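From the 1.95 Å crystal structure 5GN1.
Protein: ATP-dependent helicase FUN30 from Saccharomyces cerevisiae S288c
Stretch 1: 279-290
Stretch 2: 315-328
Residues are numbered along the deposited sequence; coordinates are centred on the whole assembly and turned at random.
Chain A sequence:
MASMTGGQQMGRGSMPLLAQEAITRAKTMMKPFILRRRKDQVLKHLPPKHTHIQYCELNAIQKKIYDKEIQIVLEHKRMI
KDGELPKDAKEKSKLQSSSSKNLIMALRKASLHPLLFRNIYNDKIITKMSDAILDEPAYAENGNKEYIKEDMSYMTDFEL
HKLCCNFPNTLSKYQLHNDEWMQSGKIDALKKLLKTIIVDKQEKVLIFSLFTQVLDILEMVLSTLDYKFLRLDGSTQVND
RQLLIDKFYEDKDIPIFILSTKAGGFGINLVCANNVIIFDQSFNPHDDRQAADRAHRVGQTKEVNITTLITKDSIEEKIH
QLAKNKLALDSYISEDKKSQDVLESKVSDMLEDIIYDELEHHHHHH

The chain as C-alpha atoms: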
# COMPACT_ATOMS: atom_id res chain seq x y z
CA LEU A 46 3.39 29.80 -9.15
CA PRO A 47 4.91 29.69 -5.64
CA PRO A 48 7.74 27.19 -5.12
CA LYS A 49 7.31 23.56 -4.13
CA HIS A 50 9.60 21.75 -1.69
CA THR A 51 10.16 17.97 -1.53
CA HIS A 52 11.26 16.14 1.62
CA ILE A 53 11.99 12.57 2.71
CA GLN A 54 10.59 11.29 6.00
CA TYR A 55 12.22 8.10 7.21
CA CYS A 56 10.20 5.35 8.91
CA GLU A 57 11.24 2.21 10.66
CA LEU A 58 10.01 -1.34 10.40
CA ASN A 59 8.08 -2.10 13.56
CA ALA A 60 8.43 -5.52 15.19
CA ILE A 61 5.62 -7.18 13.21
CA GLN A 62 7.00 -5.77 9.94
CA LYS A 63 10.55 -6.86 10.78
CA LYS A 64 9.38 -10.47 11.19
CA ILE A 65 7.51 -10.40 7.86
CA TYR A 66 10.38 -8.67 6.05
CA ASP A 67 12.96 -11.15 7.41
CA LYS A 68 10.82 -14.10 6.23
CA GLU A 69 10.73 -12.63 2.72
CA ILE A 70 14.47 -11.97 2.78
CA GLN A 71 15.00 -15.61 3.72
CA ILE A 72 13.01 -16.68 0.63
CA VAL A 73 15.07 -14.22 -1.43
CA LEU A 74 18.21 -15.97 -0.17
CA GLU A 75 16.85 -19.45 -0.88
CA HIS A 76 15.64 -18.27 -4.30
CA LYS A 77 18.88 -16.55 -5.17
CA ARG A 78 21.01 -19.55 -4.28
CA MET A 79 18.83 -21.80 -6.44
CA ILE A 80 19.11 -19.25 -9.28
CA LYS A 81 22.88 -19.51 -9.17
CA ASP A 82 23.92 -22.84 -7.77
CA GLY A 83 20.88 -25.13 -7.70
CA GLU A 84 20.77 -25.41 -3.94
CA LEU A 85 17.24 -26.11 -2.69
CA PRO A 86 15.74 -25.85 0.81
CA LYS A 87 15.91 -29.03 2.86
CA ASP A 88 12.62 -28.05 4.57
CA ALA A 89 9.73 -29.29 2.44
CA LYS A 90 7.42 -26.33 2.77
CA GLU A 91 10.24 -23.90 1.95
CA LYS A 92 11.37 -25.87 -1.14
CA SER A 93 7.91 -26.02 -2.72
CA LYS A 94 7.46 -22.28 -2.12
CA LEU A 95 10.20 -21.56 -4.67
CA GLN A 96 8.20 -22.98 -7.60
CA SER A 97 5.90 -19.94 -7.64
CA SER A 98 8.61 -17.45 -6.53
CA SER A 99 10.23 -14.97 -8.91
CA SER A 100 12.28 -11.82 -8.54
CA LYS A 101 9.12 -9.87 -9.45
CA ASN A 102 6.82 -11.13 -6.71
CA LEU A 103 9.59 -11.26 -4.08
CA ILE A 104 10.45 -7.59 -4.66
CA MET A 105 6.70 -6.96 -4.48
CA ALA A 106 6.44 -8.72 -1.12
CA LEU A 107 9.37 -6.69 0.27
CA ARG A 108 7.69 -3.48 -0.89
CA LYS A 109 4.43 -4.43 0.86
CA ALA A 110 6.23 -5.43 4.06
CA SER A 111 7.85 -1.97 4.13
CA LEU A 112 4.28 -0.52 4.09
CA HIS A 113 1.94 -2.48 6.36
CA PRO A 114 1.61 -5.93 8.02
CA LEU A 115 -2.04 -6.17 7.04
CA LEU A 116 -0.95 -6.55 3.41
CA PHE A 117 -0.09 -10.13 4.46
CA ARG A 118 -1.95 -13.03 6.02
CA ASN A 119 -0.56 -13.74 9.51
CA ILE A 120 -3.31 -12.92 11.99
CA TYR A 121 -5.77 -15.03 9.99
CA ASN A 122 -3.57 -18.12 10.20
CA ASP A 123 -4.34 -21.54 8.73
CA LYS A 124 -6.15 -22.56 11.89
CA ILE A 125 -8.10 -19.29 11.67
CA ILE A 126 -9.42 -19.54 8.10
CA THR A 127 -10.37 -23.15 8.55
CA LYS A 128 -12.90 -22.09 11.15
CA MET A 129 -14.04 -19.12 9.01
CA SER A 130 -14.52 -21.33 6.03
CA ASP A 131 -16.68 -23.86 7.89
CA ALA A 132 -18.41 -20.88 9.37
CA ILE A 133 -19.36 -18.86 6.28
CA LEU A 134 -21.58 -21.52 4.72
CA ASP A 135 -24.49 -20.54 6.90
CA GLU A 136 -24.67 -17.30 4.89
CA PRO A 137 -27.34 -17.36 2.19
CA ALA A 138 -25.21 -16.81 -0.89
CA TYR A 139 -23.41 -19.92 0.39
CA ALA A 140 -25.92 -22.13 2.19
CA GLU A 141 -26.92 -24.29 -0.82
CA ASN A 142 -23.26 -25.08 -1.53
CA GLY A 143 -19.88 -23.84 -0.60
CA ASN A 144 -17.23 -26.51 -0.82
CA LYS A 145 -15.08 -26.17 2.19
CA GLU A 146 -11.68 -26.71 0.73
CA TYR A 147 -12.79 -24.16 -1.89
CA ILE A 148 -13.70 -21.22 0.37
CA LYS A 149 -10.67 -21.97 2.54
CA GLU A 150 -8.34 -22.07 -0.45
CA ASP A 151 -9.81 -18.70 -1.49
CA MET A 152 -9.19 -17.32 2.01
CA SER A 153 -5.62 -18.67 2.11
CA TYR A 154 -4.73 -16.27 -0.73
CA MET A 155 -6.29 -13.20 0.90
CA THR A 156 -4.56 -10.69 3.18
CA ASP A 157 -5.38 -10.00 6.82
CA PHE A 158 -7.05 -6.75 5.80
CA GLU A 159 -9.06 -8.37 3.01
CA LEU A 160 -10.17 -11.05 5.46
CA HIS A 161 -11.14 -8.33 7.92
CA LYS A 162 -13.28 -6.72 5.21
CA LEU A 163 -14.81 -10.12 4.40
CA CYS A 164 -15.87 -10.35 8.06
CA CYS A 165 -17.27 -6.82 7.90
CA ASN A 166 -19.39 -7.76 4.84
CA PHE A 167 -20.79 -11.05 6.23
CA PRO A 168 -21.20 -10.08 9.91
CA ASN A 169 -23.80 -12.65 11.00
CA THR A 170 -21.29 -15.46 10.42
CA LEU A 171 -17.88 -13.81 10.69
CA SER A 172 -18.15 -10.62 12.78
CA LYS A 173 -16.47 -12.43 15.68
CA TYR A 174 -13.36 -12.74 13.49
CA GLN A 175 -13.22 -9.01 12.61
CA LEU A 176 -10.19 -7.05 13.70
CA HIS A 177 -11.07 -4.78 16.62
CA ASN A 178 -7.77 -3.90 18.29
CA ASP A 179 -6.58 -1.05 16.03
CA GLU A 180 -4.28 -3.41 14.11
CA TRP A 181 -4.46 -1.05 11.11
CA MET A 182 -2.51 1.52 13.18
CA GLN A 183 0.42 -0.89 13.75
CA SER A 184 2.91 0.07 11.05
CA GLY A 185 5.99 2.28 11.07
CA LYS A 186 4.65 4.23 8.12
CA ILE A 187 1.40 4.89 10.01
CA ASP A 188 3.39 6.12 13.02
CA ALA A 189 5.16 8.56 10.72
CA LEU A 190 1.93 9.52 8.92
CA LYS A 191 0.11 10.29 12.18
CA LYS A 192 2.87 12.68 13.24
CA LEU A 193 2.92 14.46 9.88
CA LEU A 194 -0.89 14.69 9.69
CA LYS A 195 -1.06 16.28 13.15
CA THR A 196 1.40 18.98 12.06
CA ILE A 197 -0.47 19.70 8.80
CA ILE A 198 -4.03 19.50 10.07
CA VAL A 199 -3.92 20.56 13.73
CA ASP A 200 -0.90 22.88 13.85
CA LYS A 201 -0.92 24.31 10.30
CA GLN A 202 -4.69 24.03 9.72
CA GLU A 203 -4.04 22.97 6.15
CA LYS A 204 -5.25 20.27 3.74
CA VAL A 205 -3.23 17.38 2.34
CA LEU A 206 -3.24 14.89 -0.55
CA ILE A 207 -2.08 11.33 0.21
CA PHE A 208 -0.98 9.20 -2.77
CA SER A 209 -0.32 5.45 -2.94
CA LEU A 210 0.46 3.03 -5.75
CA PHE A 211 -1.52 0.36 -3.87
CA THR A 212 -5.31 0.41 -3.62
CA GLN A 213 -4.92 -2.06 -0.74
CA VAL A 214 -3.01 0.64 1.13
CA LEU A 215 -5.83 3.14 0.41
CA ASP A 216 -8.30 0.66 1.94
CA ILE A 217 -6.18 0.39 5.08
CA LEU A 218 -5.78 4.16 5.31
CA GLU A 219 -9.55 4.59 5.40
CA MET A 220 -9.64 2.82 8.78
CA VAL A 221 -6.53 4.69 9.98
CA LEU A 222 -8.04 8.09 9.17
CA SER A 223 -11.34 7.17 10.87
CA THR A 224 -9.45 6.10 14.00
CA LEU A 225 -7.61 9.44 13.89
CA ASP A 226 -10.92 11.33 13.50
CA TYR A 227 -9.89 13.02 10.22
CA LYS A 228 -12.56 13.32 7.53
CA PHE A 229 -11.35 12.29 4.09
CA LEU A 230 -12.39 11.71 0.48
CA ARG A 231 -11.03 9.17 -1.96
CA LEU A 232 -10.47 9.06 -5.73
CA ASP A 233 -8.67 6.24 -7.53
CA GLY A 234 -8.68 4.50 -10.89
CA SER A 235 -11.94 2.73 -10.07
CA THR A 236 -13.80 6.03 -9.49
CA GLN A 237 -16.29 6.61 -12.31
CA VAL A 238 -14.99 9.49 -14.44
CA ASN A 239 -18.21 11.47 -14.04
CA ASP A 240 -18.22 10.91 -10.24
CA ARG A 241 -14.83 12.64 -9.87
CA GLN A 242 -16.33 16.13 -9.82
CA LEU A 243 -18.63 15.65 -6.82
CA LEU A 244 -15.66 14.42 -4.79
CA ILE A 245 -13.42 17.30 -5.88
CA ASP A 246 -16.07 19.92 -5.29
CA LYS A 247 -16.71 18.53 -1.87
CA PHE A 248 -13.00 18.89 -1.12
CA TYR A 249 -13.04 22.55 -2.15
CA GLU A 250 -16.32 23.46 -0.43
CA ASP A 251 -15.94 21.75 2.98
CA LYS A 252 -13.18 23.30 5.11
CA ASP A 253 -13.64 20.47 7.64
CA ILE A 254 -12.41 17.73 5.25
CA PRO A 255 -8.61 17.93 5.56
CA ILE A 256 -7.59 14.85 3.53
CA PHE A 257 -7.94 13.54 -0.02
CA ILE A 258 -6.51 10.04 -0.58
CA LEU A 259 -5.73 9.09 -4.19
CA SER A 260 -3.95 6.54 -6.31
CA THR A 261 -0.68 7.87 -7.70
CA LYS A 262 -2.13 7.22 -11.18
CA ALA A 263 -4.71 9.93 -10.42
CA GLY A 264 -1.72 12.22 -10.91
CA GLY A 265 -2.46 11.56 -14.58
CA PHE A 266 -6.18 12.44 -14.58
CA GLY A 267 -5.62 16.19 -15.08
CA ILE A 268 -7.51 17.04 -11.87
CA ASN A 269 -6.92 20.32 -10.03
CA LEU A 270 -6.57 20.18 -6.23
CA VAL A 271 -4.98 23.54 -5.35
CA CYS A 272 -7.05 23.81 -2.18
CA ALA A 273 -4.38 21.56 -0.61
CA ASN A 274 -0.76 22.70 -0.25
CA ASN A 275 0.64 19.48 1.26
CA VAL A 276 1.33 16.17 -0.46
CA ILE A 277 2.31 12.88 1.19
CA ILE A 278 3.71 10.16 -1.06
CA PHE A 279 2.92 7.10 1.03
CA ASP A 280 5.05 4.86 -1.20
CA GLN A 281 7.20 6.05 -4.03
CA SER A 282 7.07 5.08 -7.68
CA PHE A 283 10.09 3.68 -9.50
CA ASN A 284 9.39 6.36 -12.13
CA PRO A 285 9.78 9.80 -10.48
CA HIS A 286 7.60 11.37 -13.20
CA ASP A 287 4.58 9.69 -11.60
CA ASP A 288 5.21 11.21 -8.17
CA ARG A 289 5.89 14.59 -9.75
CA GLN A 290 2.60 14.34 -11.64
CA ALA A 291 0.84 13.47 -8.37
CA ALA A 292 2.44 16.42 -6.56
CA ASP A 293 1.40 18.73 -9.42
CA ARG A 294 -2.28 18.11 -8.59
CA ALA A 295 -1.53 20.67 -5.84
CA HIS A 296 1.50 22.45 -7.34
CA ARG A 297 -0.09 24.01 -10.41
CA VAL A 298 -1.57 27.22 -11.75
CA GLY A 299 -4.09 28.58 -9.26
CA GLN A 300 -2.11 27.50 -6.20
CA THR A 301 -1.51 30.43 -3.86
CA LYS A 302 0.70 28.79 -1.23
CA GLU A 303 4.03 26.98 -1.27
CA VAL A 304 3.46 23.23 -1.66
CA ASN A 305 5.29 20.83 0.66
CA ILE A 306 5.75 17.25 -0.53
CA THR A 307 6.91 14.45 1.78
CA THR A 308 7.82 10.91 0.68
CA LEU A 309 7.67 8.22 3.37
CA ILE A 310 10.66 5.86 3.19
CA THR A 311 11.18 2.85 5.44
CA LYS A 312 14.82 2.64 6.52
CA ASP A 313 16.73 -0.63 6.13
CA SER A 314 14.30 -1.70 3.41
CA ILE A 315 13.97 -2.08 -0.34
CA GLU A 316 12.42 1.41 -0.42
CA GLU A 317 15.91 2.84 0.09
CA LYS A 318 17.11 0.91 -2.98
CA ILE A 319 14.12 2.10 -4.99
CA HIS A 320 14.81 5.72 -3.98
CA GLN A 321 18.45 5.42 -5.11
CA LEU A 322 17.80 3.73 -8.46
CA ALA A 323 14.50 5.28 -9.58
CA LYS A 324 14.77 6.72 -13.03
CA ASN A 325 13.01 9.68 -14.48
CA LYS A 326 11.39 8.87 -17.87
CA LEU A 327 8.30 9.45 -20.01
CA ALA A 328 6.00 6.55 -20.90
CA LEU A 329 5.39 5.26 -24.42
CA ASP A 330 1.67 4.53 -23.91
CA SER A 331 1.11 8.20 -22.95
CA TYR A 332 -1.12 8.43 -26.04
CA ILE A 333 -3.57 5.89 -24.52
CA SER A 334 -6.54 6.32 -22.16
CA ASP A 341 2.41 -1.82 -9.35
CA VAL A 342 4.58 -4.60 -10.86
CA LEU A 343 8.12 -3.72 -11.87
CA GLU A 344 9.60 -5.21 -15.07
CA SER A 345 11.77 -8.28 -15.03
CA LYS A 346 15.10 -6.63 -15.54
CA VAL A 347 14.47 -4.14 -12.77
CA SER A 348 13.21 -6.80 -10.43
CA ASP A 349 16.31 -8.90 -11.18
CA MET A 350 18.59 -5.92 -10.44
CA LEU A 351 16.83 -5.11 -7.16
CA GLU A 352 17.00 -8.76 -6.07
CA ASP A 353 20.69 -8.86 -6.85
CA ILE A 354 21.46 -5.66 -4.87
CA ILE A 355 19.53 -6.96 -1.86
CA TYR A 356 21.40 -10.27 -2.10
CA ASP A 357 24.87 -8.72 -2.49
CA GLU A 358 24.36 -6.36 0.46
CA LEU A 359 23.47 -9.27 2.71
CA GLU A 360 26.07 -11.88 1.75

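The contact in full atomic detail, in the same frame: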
# COMPACT_ATOMS: atom_id res chain seq x y z
N PHE A 279 2.84 8.16 0.03
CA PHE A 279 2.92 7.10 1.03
C PHE A 279 3.93 6.04 0.61
O PHE A 279 4.60 5.45 1.47
CB PHE A 279 1.55 6.47 1.26
CG PHE A 279 1.47 5.60 2.49
CD1 PHE A 279 1.20 6.16 3.74
CD2 PHE A 279 1.64 4.23 2.40
CE1 PHE A 279 1.13 5.36 4.87
CE2 PHE A 279 1.55 3.42 3.52
CZ PHE A 279 1.29 3.99 4.76
N ASP A 280 4.09 5.83 -0.69
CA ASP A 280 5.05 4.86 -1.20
C ASP A 280 5.47 5.35 -2.58
O ASP A 280 4.62 5.75 -3.39
CB ASP A 280 4.44 3.45 -1.26
CG ASP A 280 3.06 3.43 -1.92
OD1 ASP A 280 3.00 3.37 -3.17
OD2 ASP A 280 2.04 3.51 -1.18
N GLN A 281 6.77 5.37 -2.83
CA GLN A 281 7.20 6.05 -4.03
C GLN A 281 7.07 5.14 -5.25
O GLN A 281 6.99 3.92 -5.14
CB GLN A 281 8.63 6.56 -3.88
CG GLN A 281 9.66 5.46 -3.79
CD GLN A 281 11.00 5.96 -3.29
OE1 GLN A 281 11.63 5.33 -2.42
NE2 GLN A 281 11.44 7.11 -3.81
N SER A 282 7.03 5.77 -6.41
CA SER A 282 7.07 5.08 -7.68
C SER A 282 8.51 4.92 -8.15
O SER A 282 9.38 5.74 -7.84
CB SER A 282 6.26 5.85 -8.73
OG SER A 282 6.41 5.26 -10.01
N PHE A 283 8.77 3.84 -8.90
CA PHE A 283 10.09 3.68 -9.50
C PHE A 283 10.32 4.67 -10.63
O PHE A 283 11.47 4.88 -11.01
CB PHE A 283 10.28 2.24 -10.01
CG PHE A 283 11.70 1.94 -10.45
CD1 PHE A 283 12.68 1.64 -9.51
CD2 PHE A 283 12.04 1.92 -11.79
CE1 PHE A 283 13.99 1.35 -9.90
CE2 PHE A 283 13.34 1.63 -12.20
CZ PHE A 283 14.31 1.35 -11.25
N ASN A 284 9.26 5.27 -11.17
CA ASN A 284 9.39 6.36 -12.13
C ASN A 284 9.07 7.68 -11.44
O ASN A 284 7.90 7.93 -11.11
CB ASN A 284 8.46 6.15 -13.33
CG ASN A 284 8.62 7.22 -14.41
OD1 ASN A 284 9.47 8.12 -14.28
ND2 ASN A 284 7.82 7.13 -15.47
N PRO A 285 10.06 8.53 -11.18
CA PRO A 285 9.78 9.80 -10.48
C PRO A 285 8.78 10.70 -11.18
O PRO A 285 8.18 11.55 -10.52
CB PRO A 285 11.17 10.47 -10.41
CG PRO A 285 12.13 9.30 -10.40
CD PRO A 285 11.50 8.24 -11.26
N HIS A 286 8.58 10.55 -12.49
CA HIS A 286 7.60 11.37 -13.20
C HIS A 286 6.20 11.18 -12.63
O HIS A 286 5.40 12.13 -12.60
CB HIS A 286 7.64 11.02 -14.69
CG HIS A 286 6.57 11.69 -15.50
ND1 HIS A 286 6.65 13.01 -15.88
CD2 HIS A 286 5.41 11.22 -16.00
CE1 HIS A 286 5.57 13.32 -16.59
NE2 HIS A 286 4.80 12.25 -16.67
N ASP A 287 5.89 9.96 -12.18
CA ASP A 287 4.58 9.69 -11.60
C ASP A 287 4.36 10.46 -10.30
O ASP A 287 3.28 11.02 -10.08
CB ASP A 287 4.42 8.19 -11.34
CG ASP A 287 4.45 7.38 -12.61
OD1 ASP A 287 4.18 7.94 -13.69
OD2 ASP A 287 4.74 6.16 -12.52
N ASP A 288 5.37 10.51 -9.43
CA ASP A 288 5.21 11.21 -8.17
C ASP A 288 5.27 12.72 -8.34
O ASP A 288 4.71 13.46 -7.52
CB ASP A 288 6.28 10.77 -7.17
CG ASP A 288 6.10 9.33 -6.71
OD1 ASP A 288 4.99 8.79 -6.89
OD2 ASP A 288 7.08 8.75 -6.18
N ARG A 289 5.87 13.18 -9.43
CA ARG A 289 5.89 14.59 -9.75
C ARG A 289 4.50 14.95 -10.27
O ARG A 289 3.95 15.94 -9.88
CB ARG A 289 7.00 14.95 -10.73
CG ARG A 289 8.38 14.99 -10.10
CD ARG A 289 9.55 15.13 -11.07
NE ARG A 289 10.77 14.59 -10.47
CZ ARG A 289 11.97 14.56 -11.04
NH1 ARG A 289 12.16 15.06 -12.24
NH2 ARG A 289 12.98 14.01 -10.40
N GLN A 290 3.95 14.13 -11.13
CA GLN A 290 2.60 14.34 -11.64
C GLN A 290 1.57 14.37 -10.51
O GLN A 290 0.66 15.19 -10.52
CB GLN A 290 2.23 13.24 -12.64
CG GLN A 290 2.75 13.49 -14.06
CD GLN A 290 2.04 14.66 -14.72
OE1 GLN A 290 2.30 15.83 -14.41
NE2 GLN A 290 1.12 14.35 -15.62
N ILE A 315 13.90 -2.22 1.10
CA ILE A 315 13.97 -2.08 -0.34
C ILE A 315 13.59 -0.68 -0.82
O ILE A 315 13.98 -0.26 -1.91
CB ILE A 315 13.07 -3.15 -0.98
CG1 ILE A 315 13.25 -3.17 -2.50
CG2 ILE A 315 11.63 -2.92 -0.58
CD1 ILE A 315 12.62 -4.37 -3.15
N GLU A 316 12.82 0.06 -0.01
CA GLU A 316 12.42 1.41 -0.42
C GLU A 316 13.63 2.33 -0.55
O GLU A 316 13.64 3.24 -1.38
CB GLU A 316 11.42 1.99 0.58
CG GLU A 316 10.05 1.29 0.54
CD GLU A 316 8.96 2.04 1.31
OE1 GLU A 316 9.29 2.75 2.28
OE2 GLU A 316 7.77 1.93 0.93
N GLU A 317 14.67 2.10 0.27
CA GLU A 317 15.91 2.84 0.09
C GLU A 317 16.55 2.54 -1.26
O GLU A 317 16.99 3.46 -1.96
CB GLU A 317 16.87 2.52 1.24
CG GLU A 317 16.39 3.05 2.59
CD GLU A 317 17.41 2.89 3.71
OE1 GLU A 317 17.59 1.77 4.23
OE2 GLU A 317 18.05 3.90 4.07
N LYS A 318 16.57 1.26 -1.67
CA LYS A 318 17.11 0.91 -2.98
C LYS A 318 16.29 1.51 -4.10
O LYS A 318 16.84 1.95 -5.12
CB LYS A 318 17.16 -0.62 -3.13
CG LYS A 318 18.00 -1.30 -2.08
CD LYS A 318 19.39 -0.72 -2.08
CE LYS A 318 20.00 -0.74 -0.69
NZ LYS A 318 21.34 -0.09 -0.72
N ILE A 319 14.97 1.52 -3.95
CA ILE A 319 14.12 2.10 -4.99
C ILE A 319 14.34 3.61 -5.08
O ILE A 319 14.37 4.18 -6.18
CB ILE A 319 12.65 1.73 -4.72
CG1 ILE A 319 12.45 0.24 -5.02
CG2 ILE A 319 11.69 2.61 -5.55
CD1 ILE A 319 11.08 -0.29 -4.68
N HIS A 320 14.52 4.28 -3.94
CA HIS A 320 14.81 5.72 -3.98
C HIS A 320 16.12 6.01 -4.71
O HIS A 320 16.20 6.98 -5.47
CB HIS A 320 14.86 6.27 -2.55
CG HIS A 320 15.01 7.76 -2.47
ND1 HIS A 320 14.22 8.63 -3.19
CD2 HIS A 320 15.87 8.53 -1.75
CE1 HIS A 320 14.58 9.87 -2.92
NE2 HIS A 320 15.58 9.84 -2.05
N GLN A 321 17.15 5.18 -4.49
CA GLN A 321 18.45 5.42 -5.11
C GLN A 321 18.41 5.22 -6.61
O GLN A 321 19.03 5.98 -7.36
CB GLN A 321 19.51 4.47 -4.52
CG GLN A 321 19.88 4.72 -3.07
CD GLN A 321 20.51 3.50 -2.42
OE1 GLN A 321 21.16 2.67 -3.08
NE2 GLN A 321 20.30 3.36 -1.11
N LEU A 322 17.70 4.19 -7.08
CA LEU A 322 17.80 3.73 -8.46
C LEU A 322 16.66 4.18 -9.34
O LEU A 322 16.69 3.91 -10.55
CB LEU A 322 17.88 2.20 -8.48
CG LEU A 322 19.21 1.64 -7.96
CD1 LEU A 322 18.99 0.25 -7.43
CD2 LEU A 322 20.25 1.65 -9.07
N ALA A 323 15.65 4.85 -8.79
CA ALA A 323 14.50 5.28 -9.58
C ALA A 323 14.95 6.16 -10.74
O ALA A 323 15.84 7.00 -10.59
CB ALA A 323 13.50 6.03 -8.69
N LYS A 324 14.38 5.92 -11.90
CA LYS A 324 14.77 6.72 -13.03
C LYS A 324 13.67 7.45 -13.74
O LYS A 324 12.75 6.86 -14.24
CB LYS A 324 15.46 5.84 -14.06
CG LYS A 324 16.74 5.28 -13.64
CD LYS A 324 17.37 4.40 -14.65
CE LYS A 324 18.63 3.89 -14.22
NZ LYS A 324 19.27 3.02 -15.15
N ASN A 325 13.95 8.73 -13.90
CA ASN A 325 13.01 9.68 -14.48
C ASN A 325 12.89 9.47 -15.99
O ASN A 325 13.90 9.52 -16.71
CB ASN A 325 13.48 11.10 -14.16
CG ASN A 325 12.47 12.16 -14.54
OD1 ASN A 325 11.27 11.91 -14.63
ND2 ASN A 325 12.96 13.37 -14.77
N LYS A 326 11.66 9.24 -16.48
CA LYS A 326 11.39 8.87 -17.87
C LYS A 326 9.95 9.21 -18.22
O LYS A 326 9.09 9.33 -17.34
CB LYS A 326 11.64 7.38 -18.10
CG LYS A 326 10.39 6.54 -17.89
CD LYS A 326 10.69 5.15 -17.44
CE LYS A 326 11.23 4.33 -18.53
NZ LYS A 326 11.09 2.91 -18.21
N LEU A 327 9.67 9.36 -19.52
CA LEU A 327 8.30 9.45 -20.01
C LEU A 327 7.86 8.11 -20.61
O LEU A 327 8.66 7.40 -21.22
CB LEU A 327 8.13 10.55 -21.06
CG LEU A 327 6.72 10.64 -21.68
CD1 LEU A 327 5.66 11.06 -20.65
CD2 LEU A 327 6.66 11.52 -22.93
N ALA A 328 6.58 7.79 -20.43
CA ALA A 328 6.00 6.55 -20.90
C ALA A 328 5.74 6.59 -22.41
O ALA A 328 5.58 7.65 -23.01
CB ALA A 328 4.69 6.25 -20.17
O HOH W 1 11.84 4.16 -14.08

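What joins the polar backbones of the two stretches? Just past the helix that ends before A323, the second stretch runs alongside the turn at F283 and N284. K324 N donates to F283 O at 3.2 Å, a weak bond with an angle of 133°. A water reinforces it, donating to F283 O at 3.2 Å and to K324 O at 2.9 Å, so that one carbonyl receives both an amide and a water while the other is also supplied.

How does N284 serve both its own helix and the neighbouring loop? Its carboxamide offers a donor and an acceptor side by side, and both are used. ND2 of N284 donates to K326 O at 3.2 Å, and K326 N returns a weak bond to N284 OD1 at 3.3 Å, so the side chain pairs with both polar backbone atoms of one residue. The same OD1 of N284 accepts from H286 N at 3.1 Å, capping the helix that follows. Within its own stretch the turn is braced further: N284 N donates to S282 OG at 3.1 Å, S282 OG donates to D287 OD2 at 3.1 Å, and S282 N donates to D288 OD2 at 3.0 Å.

What is buried beneath these bonds? F283, with chi1 in t, brings its ring to the end of the second helix. A323 CA lies over one face, 4.1 Å from the centroid of the F283 ring and 17° off its normal, a CH-pi contact. I319 meets the ring edge, its CG2 4.2 Å from F283 CD1, and L322 CB is 4.2 Å from F283 CE1. The small side chain of A323 fits close to the turn, with CB 3.3 Å from F283 O and 3.9 Å from P285 CD. Proline suits this place because it adds apolar surface, and its nitrogen, at the start of a helix, has no hydrogen to satisfy.

Which polar groups meet without a settled partner? Q281 points toward the second helix, and its CG packs 3.9 Å from I319 CG2; its amide reaches E316 and H320, but its orientation is uncertain, leaving the pairing there open. At the exposed end, R289 lays one face of its guanidinium beneath N325 OD1. R289 NH1 and N325 ND2 are 3.1 Å apart, but both are donors, so this approach is no hydrogen bond. By contrast, the carboxylates of D280 and E316 are satisfied elsewhere in the structure. The whole contact buries 738 Å², counting both sides.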